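Local coordinates for protein 6-aminohexanoate-cyclic-dimer hydrolase (Arthrobacter sp., PDB 3A2Q) that hydrolyses the cyclic dimer of 6-aminohexanoate, a nylon-6 by-product, opening one amide bond to give the linear dimer, at residues D204-A207 and G208-E212; V318-A321 and R322-R326; E329-G332 and R333-E337. The protein carries 1 engineered substitution. All blocks are in the same frame, centred on the assembly; numbering follows the deposited sequence.

Contact 1 (D204-A207 and G208-E212); sequences DNVA and GAAHE
Val206 meets Ala209 and Ala210 with a different methyl branch for each. Its CG2, beside the backbone N, lies 3.8 Å from CB of Ala210. Its CG1, anti to the backbone N (chi1 -164°), lies 4.2 Å from CB of Ala209. Asn205 also points its CB toward Ala210, and the two CB atoms are 4.0 Å apart. The backbone here is unusual. Residues 204 to 207 all have positive phi, so they form a short left-handed helical turn, which leads through Gly208 into strand 211-216. Gly208 N donates to Asp204 O at 3.0 Å and more weakly to Asn205 O. Asn205 O also takes a straighter bond from Ala210 N (3.0 Å, 161°), with the donor above the carbonyl plane. Ala209 N closes a tighter turn on Val206 O at 3.0 Å. Gly208 keeps the positive phi, and a side chain there would collide with Ala207 O. Beyond the turn, His211 folds back so that its ND1 donates to Ala209 O at 2.8 Å. That oxygen lies in the ring plane, while ND1 stands above the plane of the carbonyl. Val206 belongs to the pocket that holds 6-aminohexanoic acid in this structure, and it touches the bound molecule. It also packs on Tyr312, Ile315 and Cys316 of helix 308-331.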
loop_
_atom_site.group_PDB
_atom_site.type_symbol
_atom_site.label_atom_id
_atom_site.label_comp_id
_atom_site.label_asym_id
_atom_site.label_seq_id
_atom_site.Cartn_x
_atom_site.Cartn_y
_atom_site.Cartn_z
ATOM N N ASP A 204 10.003 -5.773 -14.302
ATOM C CA ASP A 204 10.780 -4.732 -13.658
ATOM C C ASP A 204 9.855 -3.898 -12.769
ATOM O O ASP A 204 9.890 -2.667 -12.782
ATOM C CB ASP A 204 11.464 -3.866 -14.718
ATOM C CG ASP A 204 12.732 -3.212 -14.201
ATOM O OD1 ASP A 204 13.208 -3.619 -13.121
ATOM O OD2 ASP A 204 13.252 -2.302 -14.873
ATOM N N ASN A 205 9.025 -4.593 -11.994
ATOM C CA ASN A 205 8.076 -3.951 -11.086
ATOM C C ASN A 205 7.244 -2.891 -11.793
ATOM O O ASN A 205 7.153 -1.742 -11.348
ATOM C CB ASN A 205 8.810 -3.340 -9.891
ATOM C CG ASN A 205 9.516 -4.387 -9.053
ATOM O OD1 ASN A 205 10.726 -4.581 -9.165
ATOM N ND2 ASN A 205 8.757 -5.080 -8.220
ATOM N N VAL A 206 6.631 -3.308 -12.896
ATOM C CA VAL A 206 5.792 -2.455 -13.721
ATOM C C VAL A 206 6.569 -1.212 -14.137
ATOM O O VAL A 206 6.110 -0.080 -13.972
ATOM C CB VAL A 206 4.488 -2.046 -12.983
ATOM C CG1 VAL A 206 3.475 -1.511 -13.991
ATOM C CG2 VAL A 206 3.903 -3.241 -12.233
ATOM N N ALA A 207 7.760 -1.447 -14.679
ATOM C CA ALA A 207 8.637 -0.376 -15.149
ATOM C C ALA A 207 8.929 0.651 -14.061
ATOM O O ALA A 207 9.122 1.836 -14.348
ATOM C CB ALA A 207 8.022 0.306 -16.364
ATOM N N GLY A 208 8.963 0.190 -12.816
ATOM C CA GLY A 208 9.247 1.079 -11.703
ATOM C C GLY A 208 8.041 1.682 -11.005
ATOM O O GLY A 208 8.194 2.334 -9.970
ATOM N N ALA A 209 6.844 1.470 -11.551
ATOM C CA ALA A 209 5.635 2.017 -10.941
ATOM C C ALA A 209 5.239 1.288 -9.662
ATOM O O ALA A 209 4.643 1.889 -8.763
ATOM C CB ALA A 209 4.476 1.984 -11.936
ATOM N N ALA A 210 5.567 -0.002 -9.570
ATOM C CA ALA A 210 5.233 -0.792 -8.381
ATOM C C ALA A 210 6.284 -0.620 -7.280
ATOM O O ALA A 210 7.457 -0.934 -7.478
ATOM C CB ALA A 210 5.097 -2.265 -8.750
ATOM N N HIS A 211 5.850 -0.108 -6.131
ATOM C CA HIS A 211 6.727 0.133 -4.982
ATOM C C HIS A 211 6.285 -0.722 -3.799
ATOM O O HIS A 211 5.086 -0.916 -3.598
ATOM C CB HIS A 211 6.609 1.578 -4.466
ATOM C CG HIS A 211 6.911 2.654 -5.461
ATOM N ND1 HIS A 211 6.250 2.775 -6.667
ATOM C CD2 HIS A 211 7.694 3.755 -5.353
ATOM C CE1 HIS A 211 6.603 3.907 -7.250
ATOM N NE2 HIS A 211 7.477 4.522 -6.472
ATOM N N GLU A 212 7.234 -1.211 -3.003
ATOM C CA GLU A 212 6.859 -1.941 -1.797
ATOM C C GLU A 212 6.526 -0.825 -0.813
ATOM O O GLU A 212 7.184 0.223 -0.814
ATOM C CB GLU A 212 8.012 -2.797 -1.251
ATOM C CG GLU A 212 8.457 -3.905 -2.194
ATOM C CD GLU A 212 7.286 -4.679 -2.777
ATOM O OE1 GLU A 212 7.142 -4.684 -4.018
ATOM O OE2 GLU A 212 6.513 -5.280 -1.995
#

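Contact 2 (V318-A321 and R322-R326); sequences VAIA and REIER
Ile320 and Ile324 form the buried side of this helical segment, closed in by Met123 and helix 342-352. They sit one turn apart, and their side chains cross obliquely, with Ile320 CG2 4.2 Å from Ile324 CD1. Ile324 CG1 lies beside its backbone N (chi1 -70°), and this lays it against Ile320 O at 3.2 Å. The same oxygen accepts Ile324 N at 2.9 Å, so it is gripped by the amide and covered by the side chain of one residue. Ala319 O likewise takes Glu323 N at 2.9 Å.

The solvent side carries Arg322 and Glu325, both exposed. Val318 and Arg322 lie alongside and point the same way. Between the side chains, Val318 CG1 lies 4.0 Å from Arg322 CD, and Arg322 N donates to Val318 O at 2.9 Å. Arg322 NH1 bonds to Ser203. Glu325 N makes a weak bond to Ala321 O.

Glu323 is buried but charged. Its CG is anti to the backbone N (chi1 -167°), and a bend at chi2 (57°) turns the carboxylate along the helix to Arg326. Arg326 grips it side-on: NH2 meets Glu323 OE2 at 2.6 Å, and NE meets Glu323 OE2 at 2.9 Å. This pairing probably offsets the cost of burying the carboxylate. The other oxygen, OE1, takes weak bonds from Arg326 NE and from Asp202 N.

All of this lies within helix 308-331. Ile320 touches a bound 6-aminohexanoic acid and Met123 on the pocket side. Helix 342-352 covers the apolar side, with Met347 on Ile320, Val348 on Ile324 and Ala351 on Ala321.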
loop_
_atom_site.group_PDB
_atom_site.type_symbol
_atom_site.label_atom_id
_atom_site.label_comp_id
_atom_site.label_asym_id
_atom_site.label_seq_id
_atom_site.Cartn_x
_atom_site.Cartn_y
_atom_site.Cartn_z
ATOM N N VAL A 318 1.049 -6.295 -20.354
ATOM C CA VAL A 318 2.249 -7.107 -20.537
ATOM C C VAL A 318 2.727 -7.709 -19.223
ATOM O O VAL A 318 3.105 -8.881 -19.174
ATOM C CB VAL A 318 3.385 -6.262 -21.170
ATOM C CG1 VAL A 318 4.715 -7.030 -21.153
ATOM C CG2 VAL A 318 3.009 -5.891 -22.593
ATOM N N ALA A 319 2.696 -6.915 -18.156
ATOM C CA ALA A 319 3.143 -7.378 -16.845
ATOM C C ALA A 319 2.309 -8.534 -16.297
ATOM O O ALA A 319 2.857 -9.514 -15.799
ATOM C CB ALA A 319 3.139 -6.218 -15.850
ATOM N N ILE A 320 0.988 -8.421 -16.374
ATOM C CA ILE A 320 0.130 -9.489 -15.876
ATOM C C ILE A 320 0.297 -10.729 -16.751
ATOM O O ILE A 320 0.382 -11.846 -16.250
ATOM C CB ILE A 320 -1.356 -9.068 -15.863
ATOM C CG1 ILE A 320 -1.564 -7.950 -14.837
ATOM C CG2 ILE A 320 -2.236 -10.269 -15.502
ATOM C CD1 ILE A 320 -1.208 -8.358 -13.420
ATOM N N ALA A 321 0.351 -10.519 -18.058
ATOM C CA ALA A 321 0.515 -11.617 -19.001
ATOM C C ALA A 321 1.773 -12.415 -18.684
ATOM O O ALA A 321 1.748 -13.644 -18.647
ATOM C CB ALA A 321 0.591 -11.075 -20.420
ATOM N N ARG A 322 2.878 -11.714 -18.455
ATOM C CA ARG A 322 4.136 -12.383 -18.150
ATOM C C ARG A 322 4.149 -12.948 -16.738
ATOM O O ARG A 322 4.879 -13.895 -16.447
ATOM C CB ARG A 322 5.313 -11.418 -18.353
ATOM C CG ARG A 322 5.504 -10.976 -19.798
ATOM C CD ARG A 322 6.828 -10.240 -19.996
ATOM N NE ARG A 322 7.965 -11.105 -19.692
ATOM C CZ ARG A 322 8.831 -10.883 -18.707
ATOM N NH1 ARG A 322 8.698 -9.820 -17.926
ATOM N NH2 ARG A 322 9.829 -11.730 -18.498
ATOM N N GLU A 323 3.332 -12.375 -15.860
ATOM C CA GLU A 323 3.250 -12.841 -14.482
ATOM C C GLU A 323 2.503 -14.175 -14.453
ATOM O O GLU A 323 2.818 -15.062 -13.662
ATOM C CB GLU A 323 2.518 -11.814 -13.626
ATOM C CG GLU A 323 2.648 -12.046 -12.138
ATOM C CD GLU A 323 4.095 -12.070 -11.671
ATOM O OE1 GLU A 323 4.973 -11.531 -12.381
ATOM O OE2 GLU A 323 4.348 -12.623 -10.585
ATOM N N ILE A 324 1.506 -14.302 -15.321
ATOM C CA ILE A 324 0.733 -15.538 -15.419
ATOM C C ILE A 324 1.708 -16.627 -15.868
ATOM O O ILE A 324 1.658 -17.769 -15.406
ATOM C CB ILE A 324 -0.391 -15.402 -16.466
ATOM C CG1 ILE A 324 -1.465 -14.442 -15.948
ATOM C CG2 ILE A 324 -0.981 -16.778 -16.782
ATOM C CD1 ILE A 324 -2.567 -14.156 -16.947
ATOM N N GLU A 325 2.602 -16.246 -16.771
ATOM C CA GLU A 325 3.612 -17.151 -17.294
ATOM C C GLU A 325 4.606 -17.541 -16.202
ATOM O O GLU A 325 4.956 -18.709 -16.057
ATOM C CB GLU A 325 4.333 -16.484 -18.473
ATOM C CG GLU A 325 5.656 -17.121 -18.859
ATOM C CD GLU A 325 6.192 -16.574 -20.165
ATOM O OE1 GLU A 325 6.077 -15.348 -20.388
ATOM O OE2 GLU A 325 6.733 -17.368 -20.966
ATOM N N ARG A 326 5.052 -16.562 -15.425
ATOM C CA ARG A 326 6.009 -16.819 -14.354
ATOM C C ARG A 326 5.456 -17.766 -13.296
ATOM O O ARG A 326 6.165 -18.642 -12.794
ATOM C CB ARG A 326 6.428 -15.504 -13.685
ATOM C CG ARG A 326 7.584 -15.667 -12.708
ATOM C CD ARG A 326 7.943 -14.361 -11.998
ATOM N NE ARG A 326 6.937 -13.967 -11.019
ATOM C CZ ARG A 326 6.768 -14.532 -9.832
ATOM N NH1 ARG A 326 7.539 -15.530 -9.446
ATOM N NH2 ARG A 326 5.816 -14.086 -9.031
#

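Contact 3 (E329-G332 and R333-E337); sequences ELIG and RPLTE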
loop_
_atom_site.group_PDB
_atom_site.type_symbol
_atom_site.label_atom_id
_atom_site.label_comp_id
_atom_site.label_asym_id
_atom_site.label_seq_id
_atom_site.Cartn_x
_atom_site.Cartn_y
_atom_site.Cartn_z
ATOM N N GLU A 329 5.371 -21.372 -14.504
ATOM C CA GLU A 329 6.671 -22.023 -14.389
ATOM C C GLU A 329 6.944 -22.495 -12.969
ATOM O O GLU A 329 7.584 -23.526 -12.767
ATOM C CB GLU A 329 7.790 -21.078 -14.825
ATOM C CG GLU A 329 7.749 -20.691 -16.288
ATOM C CD GLU A 329 8.953 -19.863 -16.691
ATOM O OE1 GLU A 329 10.087 -20.368 -16.557
ATOM O OE2 GLU A 329 8.768 -18.707 -17.134
ATOM N N LEU A 330 6.460 -21.741 -11.989
ATOM C CA LEU A 330 6.663 -22.097 -10.589
ATOM C C LEU A 330 6.093 -23.467 -10.242
ATOM O O LEU A 330 6.654 -24.186 -9.417
ATOM C CB LEU A 330 6.029 -21.052 -9.671
ATOM C CG LEU A 330 6.685 -19.673 -9.630
ATOM C CD1 LEU A 330 5.914 -18.780 -8.677
ATOM C CD2 LEU A 330 8.129 -19.806 -9.177
ATOM N N ILE A 331 4.979 -23.828 -10.867
ATOM C CA ILE A 331 4.359 -25.115 -10.588
ATOM C C ILE A 331 4.685 -26.177 -11.634
ATOM O O ILE A 331 4.402 -27.357 -11.433
ATOM C CB ILE A 331 2.834 -24.975 -10.465
ATOM C CG1 ILE A 331 2.256 -24.397 -11.755
ATOM C CG2 ILE A 331 2.499 -24.092 -9.277
ATOM C CD1 ILE A 331 0.744 -24.397 -11.796
ATOM N N GLY A 332 5.269 -25.757 -12.751
ATOM C CA GLY A 332 5.641 -26.705 -13.785
ATOM C C GLY A 332 4.673 -26.894 -14.935
ATOM O O GLY A 332 4.874 -27.777 -15.768
ATOM N N ARG A 333 3.623 -26.082 -14.993
ATOM C CA ARG A 333 2.652 -26.195 -16.075
ATOM C C ARG A 333 2.080 -24.833 -16.428
ATOM O O ARG A 333 1.889 -23.987 -15.555
ATOM C CB ARG A 333 1.504 -27.129 -15.678
ATOM C CG ARG A 333 0.550 -26.537 -14.654
ATOM C CD ARG A 333 -0.573 -27.501 -14.302
ATOM N NE ARG A 333 -1.533 -26.900 -13.380
ATOM C CZ ARG A 333 -2.371 -25.921 -13.704
ATOM N NH1 ARG A 333 -2.380 -25.428 -14.935
ATOM N NH2 ARG A 333 -3.198 -25.429 -12.794
ATOM N N PRO A 334 1.798 -24.602 -17.719
ATOM C CA PRO A 334 1.237 -23.319 -18.152
ATOM C C PRO A 334 -0.125 -23.109 -17.503
ATOM O O PRO A 334 -0.836 -24.073 -17.216
ATOM C CB PRO A 334 1.123 -23.479 -19.670
ATOM C CG PRO A 334 2.147 -24.536 -19.997
ATOM C CD PRO A 334 1.999 -25.505 -18.863
ATOM N N LEU A 335 -0.482 -21.852 -17.257
ATOM C CA LEU A 335 -1.774 -21.545 -16.661
ATOM C C LEU A 335 -2.746 -21.281 -17.800
ATOM O O LEU A 335 -2.362 -20.750 -18.842
ATOM C CB LEU A 335 -1.672 -20.317 -15.750
ATOM C CG LEU A 335 -0.779 -20.471 -14.514
ATOM C CD1 LEU A 335 -0.791 -19.183 -13.706
ATOM C CD2 LEU A 335 -1.273 -21.631 -13.663
ATOM N N THR A 336 -4.001 -21.665 -17.604
ATOM C CA THR A 336 -5.017 -21.476 -18.629
ATOM C C THR A 336 -6.116 -20.540 -18.157
ATOM O O THR A 336 -6.155 -20.141 -16.994
ATOM C CB THR A 336 -5.672 -22.810 -19.015
ATOM O OG1 THR A 336 -6.487 -23.270 -17.928
ATOM C CG2 THR A 336 -4.607 -23.853 -19.316
ATOM N N GLU A 337 -7.017 -20.212 -19.074
ATOM C CA GLU A 337 -8.131 -19.325 -18.784
ATOM C C GLU A 337 -8.963 -19.835 -17.613
ATOM O O GLU A 337 -9.837 -19.129 -17.114
ATOM C CB GLU A 337 -9.009 -19.183 -20.029
ATOM C CG GLU A 337 -10.161 -18.206 -19.882
ATOM C CD GLU A 337 -10.894 -17.976 -21.188
ATOM O OE1 GLU A 337 -11.817 -17.135 -21.213
ATOM O OE2 GLU A 337 -10.545 -18.634 -22.190
#
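Ile331 and Arg333 both place the first branch of the side chain between the backbone N and the carbonyl carbon (CG1 of Ile331 at chi1 59°, CG of Arg333 at chi1 73°). From this crowded position the two side chains cross at the C-terminal end of helix 308-331. The helix ends in a Schellman motif, with Gly332 as its C-prime residue. Arg333 N turns back to Gly328 O, and Gly332 N makes a weak bond of 3.2 Å to Glu329 O. Gly332 has positive phi, and a CB there would be jammed against the carbonyl oxygen of Ile331.

The turn brings the methyl CD1 of Ile331 against the arginine. It lies 3.6 Å from Arg333 CG and 3.7 Å from Arg333 NE. The Arg333 chain runs extended from CG to NE, which carries it past CD1. This methyl lies over one face of the guanidinium, offset toward its rim. With that face on the methyl, NH2 forms a salt bridge to Asp339 in the same loop. With an alanine in place of Arg333, Asp339 is likely to lose this charged mate, and one side of the Ile331 methyl would probably be uncovered.

Met90, Ser93 and Tyr95 also touch Ile331, which joins the helix end to the region of helix 88-93. Leu335, buried, packs back on Ile324 and Asn327 of the helix. Its CD2 lies 3.9 Å from Ile331 CD1, the methyl that also meets Arg333.

Contacts 2 and 3 share helix 308-331, one in its body and the other at its end. They touch where Leu335 CD1 lies 3.3 Å from Ile324 O, and their centres are about 11 Å apart. Contact 1 lies on another element, the turn between helix 202-207 and strand 211-216. It does not touch contact 2, yet both reach bound 6-aminohexanoic acid, through Val206 and Ile320. Contacts 1 and 2 are both partly buried. Contact 1 is closest to the centre of the chain and relies on backbone bonds and small methyl groups. Contact 2 has its salt bridge within the helix. Contact 3, at the surface and away from the annotated sites, pairs apolar packing with a salt bridge to Asp339.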